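PDB 3QSU: host Factor for Q beta from Staphylococcus aureus, which probably acts as an RNA chaperone, binding adenine-containing RNA on a ring of six Sm-like subunits. Local coordinates for residues B[30-35]-B[44-49]; B[25-30]-B[59-64]; B[14-19]-B[36-41]. All coordinates share one frame; numbering follows the deposited sequence.

Interaction 1 of 3, residues B[30-35]-B[44-49]; sequences FQMKGV and VSLNSQ. With nucleotides of chain O.
The bent antiparallel hairpin of strands 31-39 and 43-48, part of the small Sm (SH3-like) barrel of Hfq, is closed at this point by the hydrogen-bonded pair Val35 and Asn47. Asn47 N reaches Val35 O at 2.7 Å, lying in its carbonyl plane, and Val35 N returns a bond to Asn47 O at 2.8 Å. Beyond this pair the strands veer apart, their short axes standing at 101°. Gly34 suits the bend: with no side chain, its CA can lie 3.2 Å from Asn47 O, close to Ser48 and Leu46 as well. Past the backbone pair a side chain takes over: Ser48 OG donates to Lys33 O at 2.7 Å from above the carbonyl plane. Ser48 OG is anti to its own backbone N (chi1 176°), which turns it to the other strand. A water donates a hydrogen bond to Lys33 O and accepts one from Gln49 N, bridging strand 31-39 to the residue just past the end of strand 43-48.

Beside the bend, the side chains of Met32 and Leu46 run antiparallel alongside one another, Met32 CG meeting Leu46 CD2 at 3.8 Å. The Met32 chain then bends at its thioether toward Phe30, whose ring has one face over the adenine of A1 of chain O, with CE2 3.2 Å from N7. Met32 CE lies in the plane of that ring, at its edge, 3.7 Å from Phe30 CE2.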
loop_
_atom_site.group_PDB
_atom_site.type_symbol
_atom_site.label_atom_id
_atom_site.label_comp_id
_atom_site.label_asym_id
_atom_site.label_seq_id
_atom_site.Cartn_x
_atom_site.Cartn_y
_atom_site.Cartn_z
ATOM N N PHE B 30 3.306 0.225 14.674
ATOM C CA PHE B 30 4.459 0.638 15.470
ATOM C C PHE B 30 4.460 2.147 15.735
ATOM O O PHE B 30 3.958 2.936 14.936
ATOM C CB PHE B 30 5.762 0.173 14.803
ATOM C CG PHE B 30 7.007 0.535 15.573
ATOM C CD1 PHE B 30 7.321 -0.116 16.759
ATOM C CD2 PHE B 30 7.871 1.518 15.106
ATOM C CE1 PHE B 30 8.461 0.218 17.470
ATOM C CE2 PHE B 30 9.017 1.852 15.809
ATOM C CZ PHE B 30 9.310 1.204 16.994
ATOM N N GLN B 31 5.003 2.554 16.873
ATOM C CA GLN B 31 5.115 3.971 17.157
ATOM C C GLN B 31 6.488 4.334 17.712
ATOM O O GLN B 31 7.196 3.493 18.258
ATOM C CB GLN B 31 4.004 4.429 18.095
ATOM C CG GLN B 31 4.256 4.167 19.559
ATOM C CD GLN B 31 2.980 4.322 20.375
ATOM O OE1 GLN B 31 2.025 3.568 20.188
ATOM N NE2 GLN B 31 2.956 5.311 21.269
ATOM N N MET B 32 6.857 5.596 17.567
ATOM C CA MET B 32 8.185 6.040 17.936
ATOM C C MET B 32 8.130 7.538 18.199
ATOM O O MET B 32 7.455 8.274 17.483
ATOM C CB MET B 32 9.143 5.716 16.790
ATOM C CG MET B 32 10.465 6.450 16.797
ATOM S SD MET B 32 11.436 5.945 15.355
ATOM C CE MET B 32 11.837 4.258 15.800
ATOM N N LYS B 33 8.826 7.990 19.235
ATOM C CA LYS B 33 8.771 9.395 19.615
ATOM C C LYS B 33 10.123 10.046 19.397
ATOM O O LYS B 33 11.148 9.459 19.714
ATOM C CB LYS B 33 8.361 9.527 21.083
ATOM C CG LYS B 33 7.665 10.827 21.419
ATOM C CD LYS B 33 7.012 10.757 22.798
ATOM C CE LYS B 33 6.450 9.358 23.086
ATOM N NZ LYS B 33 5.460 8.878 22.063
ATOM N N GLY B 34 10.133 11.260 18.862
ATOM C CA GLY B 34 11.390 11.933 18.600
ATOM C C GLY B 34 11.192 13.302 18.003
ATOM O O GLY B 34 10.131 13.905 18.154
ATOM N N VAL B 35 12.222 13.804 17.331
ATOM C CA VAL B 35 12.166 15.131 16.735
ATOM C C VAL B 35 12.459 15.047 15.245
ATOM O O VAL B 35 13.341 14.305 14.823
ATOM C CB VAL B 35 13.158 16.098 17.431
ATOM C CG1 VAL B 35 13.178 17.451 16.735
ATOM C CG2 VAL B 35 12.784 16.264 18.899
ATOM N N VAL B 44 11.281 11.300 5.938
ATOM C CA VAL B 44 11.390 12.131 7.105
ATOM C C VAL B 44 12.511 11.600 7.961
ATOM O O VAL B 44 12.629 10.397 8.166
ATOM C CB VAL B 44 10.079 12.146 7.901
ATOM C CG1 VAL B 44 10.341 12.609 9.310
ATOM C CG2 VAL B 44 9.080 13.045 7.196
ATOM N N SER B 45 13.349 12.507 8.444
ATOM C CA SER B 45 14.467 12.124 9.278
ATOM C C SER B 45 14.108 12.423 10.715
ATOM O O SER B 45 14.006 13.576 11.098
ATOM C CB SER B 45 15.727 12.901 8.876
ATOM O OG SER B 45 16.761 12.669 9.812
ATOM N N LEU B 46 13.917 11.382 11.510
ATOM C CA LEU B 46 13.493 11.559 12.892
ATOM C C LEU B 46 14.615 11.174 13.834
ATOM O O LEU B 46 15.195 10.086 13.724
ATOM C CB LEU B 46 12.260 10.701 13.197
ATOM C CG LEU B 46 11.549 11.018 14.521
ATOM C CD1 LEU B 46 10.704 12.259 14.357
ATOM C CD2 LEU B 46 10.700 9.848 15.024
ATOM N N ASN B 47 14.924 12.078 14.753
ATOM C CA ASN B 47 15.891 11.822 15.803
ATOM C C ASN B 47 15.163 11.301 17.039
ATOM O O ASN B 47 14.429 12.039 17.692
ATOM C CB ASN B 47 16.634 13.118 16.140
ATOM C CG ASN B 47 17.671 12.935 17.231
ATOM O OD1 ASN B 47 18.155 11.830 17.462
ATOM N ND2 ASN B 47 18.019 14.026 17.909
ATOM N N SER B 48 15.375 10.034 17.361
ATOM C CA SER B 48 14.643 9.383 18.439
ATOM C C SER B 48 15.631 8.649 19.319
ATOM O O SER B 48 16.530 7.972 18.816
ATOM C CB SER B 48 13.623 8.395 17.861
ATOM O OG SER B 48 12.956 7.677 18.884
ATOM N N GLN B 49 15.473 8.772 20.630
ATOM C CA GLN B 49 16.487 8.259 21.541
ATOM C C GLN B 49 17.855 8.727 21.067
ATOM O O GLN B 49 18.814 7.958 21.053
ATOM C CB GLN B 49 16.440 6.732 21.603
ATOM C CG GLN B 49 15.382 6.177 22.547
ATOM C CD GLN B 49 15.662 6.521 24.003
ATOM O OE1 GLN B 49 15.707 5.589 24.838
ATOM N NE2 GLN B 49 15.837 7.720 24.316
ATOM P P A O 1 11.499 -2.940 17.844
ATOM O OP1 A O 1 11.935 -4.281 18.322
ATOM O OP2 A O 1 12.090 -1.714 18.449
ATOM O "O5'" A O 1 9.903 -2.842 17.800
ATOM C "C5'" A O 1 9.083 -3.999 17.978
ATOM C "C4'" A O 1 8.433 -4.432 16.682
ATOM O "O4'" A O 1 8.243 -3.265 15.827
ATOM C "C3'" A O 1 9.244 -5.424 15.849
ATOM O "O3'" A O 1 8.354 -6.228 15.076
ATOM C "C2'" A O 1 10.009 -4.497 14.920
ATOM O "O2'" A O 1 10.508 -5.110 13.749
ATOM C "C1'" A O 1 8.938 -3.463 14.607
ATOM N N9 A O 1 9.472 -2.180 14.156
ATOM C C8 A O 1 10.433 -1.427 14.783
ATOM N N7 A O 1 10.742 -0.334 14.141
ATOM C C5 A O 1 9.945 -0.378 13.012
ATOM C C6 A O 1 9.824 0.508 11.941
ATOM N N6 A O 1 10.538 1.635 11.854
ATOM N N1 A O 1 8.942 0.194 10.970
ATOM C C2 A O 1 8.239 -0.946 11.081
ATOM N N3 A O 1 8.269 -1.864 12.050
ATOM C C4 A O 1 9.158 -1.513 12.997
HETATM O O HOH W 1 13.182 10.473 21.866
#

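Interaction 2 of 3, residues B[25-30]-B[59-64]; sequences FFLNGF and AISTYT. With nucleotides of chain O.
Phe25 O accepts two backbone bonds from the 59-64 segment, one from Ser61 N at 2.7 Å and a longer one from Thr62 N at 3.3 Å. In return Phe25 N donates almost straight to Thr62 O, 2.8 Å away at 171°. Because Ser61 and Thr62 both face Phe25, this is a classic beta bulge, and the register moves by one residue before Phe26 meets Ile60 in a non-hydrogen-bonded pair. Leu27 N then bonds to Ala59 O at 3.0 Å, holding the start of the turn to the short helical turn before strand 60-65.

In this Sm-type barrel, the contact brings strand 22-26 and the last strand together, and Thr62 to Thr64 pair on their other side with a strand of a second subunit, carrying the sheet across the interface. Residues 26-29 form a type I beta turn whose last position is Gly29, at a positive phi that glycine readily adopts. Asn28 can use both ends of its amide: OD1 accepts from Phe30 N at 2.9 Å, an Asx turn, while ND2 is turned to the base, 2.9 Å from N3 of A1 of chain O. The C6 end of the same adenine lies over one face of the Phe26 ring, the planes steeply inclined, with Phe26 CE1 3.6 Å from N6 of A1.

Branched Leu27 reaches two partners, CG against the Ala59 carbonyl and CD2 3.4 Å from Ser61 OG. With CG anti to the carbonyl carbon (chi1 -70°), the Phe25 ring swings its CE2 edge to Thr64 OG1, a buried hydroxyl with no polar partner in the model.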
loop_
_atom_site.group_PDB
_atom_site.type_symbol
_atom_site.label_atom_id
_atom_site.label_comp_id
_atom_site.label_asym_id
_atom_site.label_seq_id
_atom_site.Cartn_x
_atom_site.Cartn_y
_atom_site.Cartn_z
ATOM N N PHE B 25 3.232 7.364 14.241
ATOM C CA PHE B 25 2.616 6.044 14.149
ATOM C C PHE B 25 2.798 5.460 12.764
ATOM O O PHE B 25 2.568 6.137 11.760
ATOM C CB PHE B 25 1.120 6.100 14.487
ATOM C CG PHE B 25 0.845 6.362 15.939
ATOM C CD1 PHE B 25 0.776 5.312 16.844
ATOM C CD2 PHE B 25 0.663 7.653 16.400
ATOM C CE1 PHE B 25 0.531 5.551 18.186
ATOM C CE2 PHE B 25 0.408 7.901 17.742
ATOM C CZ PHE B 25 0.346 6.851 18.635
ATOM N N PHE B 26 3.196 4.195 12.720
ATOM C CA PHE B 26 3.451 3.497 11.465
ATOM C C PHE B 26 2.253 2.658 11.031
ATOM O O PHE B 26 1.433 2.257 11.855
ATOM C CB PHE B 26 4.691 2.606 11.602
ATOM C CG PHE B 26 5.965 3.383 11.794
ATOM C CD1 PHE B 26 6.919 3.436 10.788
ATOM C CD2 PHE B 26 6.190 4.091 12.968
ATOM C CE1 PHE B 26 8.079 4.166 10.960
ATOM C CE2 PHE B 26 7.351 4.822 13.145
ATOM C CZ PHE B 26 8.299 4.859 12.139
ATOM N N LEU B 27 2.170 2.395 9.732
ATOM C CA LEU B 27 1.100 1.579 9.174
ATOM C C LEU B 27 0.882 0.294 9.956
ATOM O O LEU B 27 -0.260 -0.087 10.228
ATOM C CB LEU B 27 1.396 1.233 7.710
ATOM C CG LEU B 27 1.403 2.434 6.764
ATOM C CD1 LEU B 27 1.492 1.955 5.325
ATOM C CD2 LEU B 27 0.141 3.274 6.976
ATOM N N ASN B 28 1.971 -0.376 10.314
ATOM C CA ASN B 28 1.872 -1.690 10.943
ATOM C C ASN B 28 1.567 -1.627 12.428
ATOM O O ASN B 28 1.624 -2.651 13.115
ATOM C CB ASN B 28 3.153 -2.504 10.719
ATOM C CG ASN B 28 4.361 -1.908 11.434
ATOM O OD1 ASN B 28 4.246 -0.910 12.149
ATOM N ND2 ASN B 28 5.525 -2.529 11.252
ATOM N N GLY B 29 1.265 -0.428 12.926
ATOM C CA GLY B 29 0.944 -0.252 14.332
ATOM C C GLY B 29 2.083 0.277 15.188
ATOM O O GLY B 29 1.864 0.731 16.304
ATOM N N PHE B 30 3.306 0.225 14.674
ATOM C CA PHE B 30 4.459 0.638 15.470
ATOM C C PHE B 30 4.460 2.147 15.735
ATOM O O PHE B 30 3.958 2.936 14.936
ATOM C CB PHE B 30 5.762 0.173 14.803
ATOM C CG PHE B 30 7.007 0.535 15.573
ATOM C CD1 PHE B 30 7.321 -0.116 16.759
ATOM C CD2 PHE B 30 7.871 1.518 15.106
ATOM C CE1 PHE B 30 8.461 0.218 17.470
ATOM C CE2 PHE B 30 9.017 1.852 15.809
ATOM C CZ PHE B 30 9.310 1.204 16.994
ATOM N N ALA B 59 5.431 4.666 4.867
ATOM C CA ALA B 59 5.324 3.814 6.045
ATOM C C ALA B 59 4.549 4.482 7.201
ATOM O O ALA B 59 4.237 3.831 8.190
ATOM C CB ALA B 59 6.703 3.427 6.512
ATOM N N ILE B 60 4.267 5.777 7.086
ATOM C CA ILE B 60 3.711 6.540 8.210
ATOM C C ILE B 60 2.177 6.647 8.157
ATOM O O ILE B 60 1.613 6.892 7.098
ATOM C CB ILE B 60 4.376 7.957 8.290
ATOM C CG1 ILE B 60 5.880 7.829 8.607
ATOM C CG2 ILE B 60 3.683 8.852 9.308
ATOM C CD1 ILE B 60 6.671 9.152 8.493
ATOM N N SER B 61 1.515 6.429 9.295
ATOM C CA SER B 61 0.077 6.737 9.444
ATOM C C SER B 61 -0.189 8.162 9.921
ATOM O O SER B 61 -0.867 8.952 9.260
ATOM C CB SER B 61 -0.567 5.816 10.480
ATOM O OG SER B 61 -1.029 4.626 9.879
ATOM N N THR B 62 0.349 8.470 11.095
ATOM C CA THR B 62 -0.004 9.685 11.805
ATOM C C THR B 62 1.193 10.297 12.513
ATOM O O THR B 62 2.069 9.594 13.019
ATOM C CB THR B 62 -1.081 9.410 12.896
ATOM O OG1 THR B 62 -2.143 8.616 12.356
ATOM C CG2 THR B 62 -1.661 10.711 13.424
ATOM N N TYR B 63 1.212 11.617 12.553
ATOM C CA TYR B 63 2.068 12.319 13.486
ATOM C C TYR B 63 1.179 12.868 14.598
ATOM O O TYR B 63 0.186 13.536 14.332
ATOM C CB TYR B 63 2.768 13.494 12.818
ATOM C CG TYR B 63 3.539 13.210 11.553
ATOM C CD1 TYR B 63 4.886 12.873 11.596
ATOM C CD2 TYR B 63 2.937 13.348 10.310
ATOM C CE1 TYR B 63 5.607 12.647 10.430
ATOM C CE2 TYR B 63 3.639 13.137 9.151
ATOM C CZ TYR B 63 4.978 12.789 9.209
ATOM O OH TYR B 63 5.666 12.565 8.042
ATOM N N THR B 64 1.559 12.612 15.841
ATOM C CA THR B 64 0.796 13.091 16.978
ATOM C C THR B 64 1.640 13.959 17.910
ATOM O O THR B 64 2.823 13.716 18.088
ATOM C CB THR B 64 0.202 11.914 17.777
ATOM O OG1 THR B 64 -0.434 11.000 16.873
ATOM C CG2 THR B 64 -0.809 12.416 18.776
ATOM P P A O 1 11.499 -2.940 17.844
ATOM O OP1 A O 1 11.935 -4.281 18.322
ATOM O OP2 A O 1 12.090 -1.714 18.449
ATOM O "O5'" A O 1 9.903 -2.842 17.800
ATOM C "C5'" A O 1 9.083 -3.999 17.978
ATOM C "C4'" A O 1 8.433 -4.432 16.682
ATOM O "O4'" A O 1 8.243 -3.265 15.827
ATOM C "C3'" A O 1 9.244 -5.424 15.849
ATOM O "O3'" A O 1 8.354 -6.228 15.076
ATOM C "C2'" A O 1 10.009 -4.497 14.920
ATOM O "O2'" A O 1 10.508 -5.110 13.749
ATOM C "C1'" A O 1 8.938 -3.463 14.607
ATOM N N9 A O 1 9.472 -2.180 14.156
ATOM C C8 A O 1 10.433 -1.427 14.783
ATOM N N7 A O 1 10.742 -0.334 14.141
ATOM C C5 A O 1 9.945 -0.378 13.012
ATOM C C6 A O 1 9.824 0.508 11.941
ATOM N N6 A O 1 10.538 1.635 11.854
ATOM N N1 A O 1 8.942 0.194 10.970
ATOM C C2 A O 1 8.239 -0.946 11.081
ATOM N N3 A O 1 8.269 -1.864 12.050
ATOM C C4 A O 1 9.158 -1.513 12.997
#

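Interaction 3 of 3, residues B[14-19]-B[36-41]; sequences NFKANQ and IEEYDK
Phe15 and Ile36 touch through Ile36 CD1, which comes to the edge of the Phe15 ring, near its plane, 3.6 Å from CD2. Both residues are apolar and buried, as suits the side of the helix that turns to the sheet. One residue on, Lys16 has CG anti to the backbone N (chi1 179°), which extends its chain over the strand: its CA makes a CH...O contact with Ile36 O, and CD lies 3.1 Å from Glu37 O. Lys16 CD also approaches Tyr39 CE1, at 4.1 Å. Lysine fits this border position because its methylenes can cover backbone and ring while the ammonium continues outward. Lys16 NZ runs beside the Glu38 side chain and makes a long salt bridge to Glu38 OE2 at 3.9 Å; the outer torsions are far from staggered, so the ammonium position is uncertain. No direct hydrogen bond joins the segments. A water does so instead, donating to Phe15 O at 2.8 Å and accepting from Ile36 N at 2.9 Å.

The helix ends just beside these contacts. Gln19, with positive phi, is the C' residue of a Schellman motif in which Thr20 N turns back to Phe15 O. In the same last turn, Asn14 O takes bonds from both Asn18 N and Asn18 ND2, which arrive from opposite faces of its carbonyl plane.

Helix segment 14-18 and strand segment 36-39 run at 132° between their N-to-C directions. Leu12 packs on Ile36 and Tyr39, Leu46 of strand 43-48 touches Ile36, and Phe15 extends the layer to Tyr63 and Val65 of strand 60-65, so helix 7-18 lies across several strands of the barrel.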
loop_
_atom_site.group_PDB
_atom_site.type_symbol
_atom_site.label_atom_id
_atom_site.label_comp_id
_atom_site.label_asym_id
_atom_site.label_seq_id
_atom_site.Cartn_x
_atom_site.Cartn_y
_atom_site.Cartn_z
ATOM N N ASN B 14 6.988 23.316 10.915
ATOM C CA ASN B 14 6.785 23.789 12.272
ATOM C C ASN B 14 7.342 22.822 13.310
ATOM O O ASN B 14 7.900 23.243 14.321
ATOM C CB ASN B 14 5.304 24.062 12.527
ATOM C CG ASN B 14 5.081 24.929 13.732
ATOM O OD1 ASN B 14 5.286 26.149 13.680
ATOM N ND2 ASN B 14 4.671 24.312 14.840
ATOM N N PHE B 15 7.194 21.524 13.065
ATOM C CA PHE B 15 7.783 20.535 13.959
ATOM C C PHE B 15 9.295 20.701 13.947
ATOM O O PHE B 15 9.966 20.533 14.963
ATOM C CB PHE B 15 7.474 19.111 13.496
ATOM C CG PHE B 15 6.027 18.727 13.597
ATOM C CD1 PHE B 15 5.177 19.370 14.481
ATOM C CD2 PHE B 15 5.521 17.699 12.812
ATOM C CE1 PHE B 15 3.849 18.999 14.572
ATOM C CE2 PHE B 15 4.188 17.332 12.896
ATOM C CZ PHE B 15 3.355 17.979 13.777
ATOM N N LYS B 16 9.829 20.990 12.771
ATOM C CA LYS B 16 11.271 21.035 12.612
ATOM C C LYS B 16 11.846 22.292 13.263
ATOM O O LYS B 16 12.818 22.211 13.999
ATOM C CB LYS B 16 11.658 20.964 11.139
ATOM C CG LYS B 16 13.147 21.019 10.914
ATOM C CD LYS B 16 13.495 20.844 9.442
ATOM C CE LYS B 16 14.051 22.135 8.858
ATOM N NZ LYS B 16 15.258 21.885 8.009
ATOM N N ALA B 17 11.222 23.439 13.005
ATOM C CA ALA B 17 11.711 24.716 13.518
ATOM C C ALA B 17 11.612 24.819 15.032
ATOM O O ALA B 17 12.440 25.461 15.662
ATOM C CB ALA B 17 10.973 25.883 12.862
ATOM N N ASN B 18 10.597 24.190 15.611
ATOM C CA ASN B 18 10.365 24.276 17.049
ATOM C C ASN B 18 10.904 23.056 17.779
ATOM O O ASN B 18 10.913 23.012 19.008
ATOM C CB ASN B 18 8.871 24.427 17.342
ATOM C CG ASN B 18 8.290 25.700 16.761
ATOM O OD1 ASN B 18 8.549 26.799 17.258
ATOM N ND2 ASN B 18 7.490 25.562 15.709
ATOM N N GLN B 19 11.327 22.054 17.016
ATOM C CA GLN B 19 11.902 20.846 17.593
ATOM C C GLN B 19 10.928 20.111 18.505
ATOM O O GLN B 19 11.328 19.516 19.503
ATOM C CB GLN B 19 13.197 21.181 18.351
ATOM N N ILE B 36 11.699 15.792 14.446
ATOM C CA ILE B 36 11.912 15.828 13.002
ATOM C C ILE B 36 13.071 16.780 12.673
ATOM O O ILE B 36 12.986 17.967 12.978
ATOM C CB ILE B 36 10.644 16.310 12.285
ATOM C CG1 ILE B 36 9.518 15.279 12.437
ATOM C CG2 ILE B 36 10.929 16.611 10.820
ATOM C CD1 ILE B 36 8.269 15.647 11.700
ATOM N N GLU B 37 14.147 16.272 12.067
ATOM C CA GLU B 37 15.330 17.102 11.808
ATOM C C GLU B 37 15.322 17.719 10.417
ATOM O O GLU B 37 15.759 18.840 10.227
ATOM C CB GLU B 37 16.617 16.303 11.992
ATOM C CG GLU B 37 16.930 15.918 13.424
ATOM C CD GLU B 37 18.246 15.141 13.548
ATOM O OE1 GLU B 37 18.448 14.120 12.837
ATOM O OE2 GLU B 37 19.084 15.562 14.372
ATOM N N GLU B 38 14.829 16.971 9.445
ATOM C CA GLU B 38 14.706 17.457 8.081
ATOM C C GLU B 38 13.743 16.493 7.409
ATOM O O GLU B 38 13.446 15.430 7.949
ATOM C CB GLU B 38 16.074 17.487 7.357
ATOM C CG GLU B 38 16.195 18.584 6.257
ATOM C CD GLU B 38 17.637 19.091 6.016
ATOM O OE1 GLU B 38 18.599 18.310 6.232
ATOM O OE2 GLU B 38 17.801 20.275 5.605
ATOM N N TYR B 39 13.262 16.869 6.233
ATOM C CA TYR B 39 12.317 16.060 5.500
ATOM C C TYR B 39 12.339 16.523 4.056
ATOM O O TYR B 39 12.672 17.669 3.770
ATOM C CB TYR B 39 10.906 16.258 6.069
ATOM C CG TYR B 39 10.457 17.699 6.044
ATOM C CD1 TYR B 39 10.699 18.542 7.122
ATOM C CD2 TYR B 39 9.811 18.223 4.935
ATOM C CE1 TYR B 39 10.297 19.877 7.103
ATOM C CE2 TYR B 39 9.409 19.549 4.900
ATOM C CZ TYR B 39 9.656 20.372 5.984
ATOM O OH TYR B 39 9.253 21.691 5.948
ATOM N N ASP B 40 11.985 15.630 3.144
ATOM C CA ASP B 40 11.690 16.040 1.780
ATOM C C ASP B 40 10.406 15.348 1.333
ATOM O O ASP B 40 9.609 14.924 2.167
ATOM C CB ASP B 40 12.852 15.734 0.829
ATOM C CG ASP B 40 13.202 14.270 0.789
ATOM O OD1 ASP B 40 12.299 13.432 1.023
ATOM O OD2 ASP B 40 14.382 13.951 0.515
ATOM N N LYS B 41 10.220 15.215 0.028
ATOM C CA LYS B 41 8.963 14.734 -0.502
ATOM C C LYS B 41 8.654 13.302 -0.080
ATOM O O LYS B 41 7.503 12.976 0.195
ATOM C CB LYS B 41 8.928 14.880 -2.028
ATOM C CG LYS B 41 8.894 16.336 -2.492
ATOM C CD LYS B 41 8.079 16.500 -3.774
ATOM C CE LYS B 41 7.090 17.662 -3.656
ATOM N NZ LYS B 41 7.774 18.975 -3.403
HETATM O O HOH W 2 9.951 17.835 15.523
#

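All three contacts belong to one antiparallel sheet and its covering helix. Interactions 1 and 2 share Phe30 and have centres about 11 Å apart; together they supply Phe26, Asn28 and Phe30 to the adenine site, Phe30 coming from just before strand 31-39 and Phe26 and Asn28 from the preceding turn. Interaction 3 uses the far end of strand 31-39, its centre about 11 Å from that of interaction 1, and a probable hydrogen bond from Glu37 N to Ser45 O (2.9 Å) carries the hairpin onward between them. Interactions 2 and 3, about 17 Å apart, meet through Tyr63, which packs on Phe15 and Ile36. The nearest atom of interaction 3 is about 14 Å from the nucleic acid.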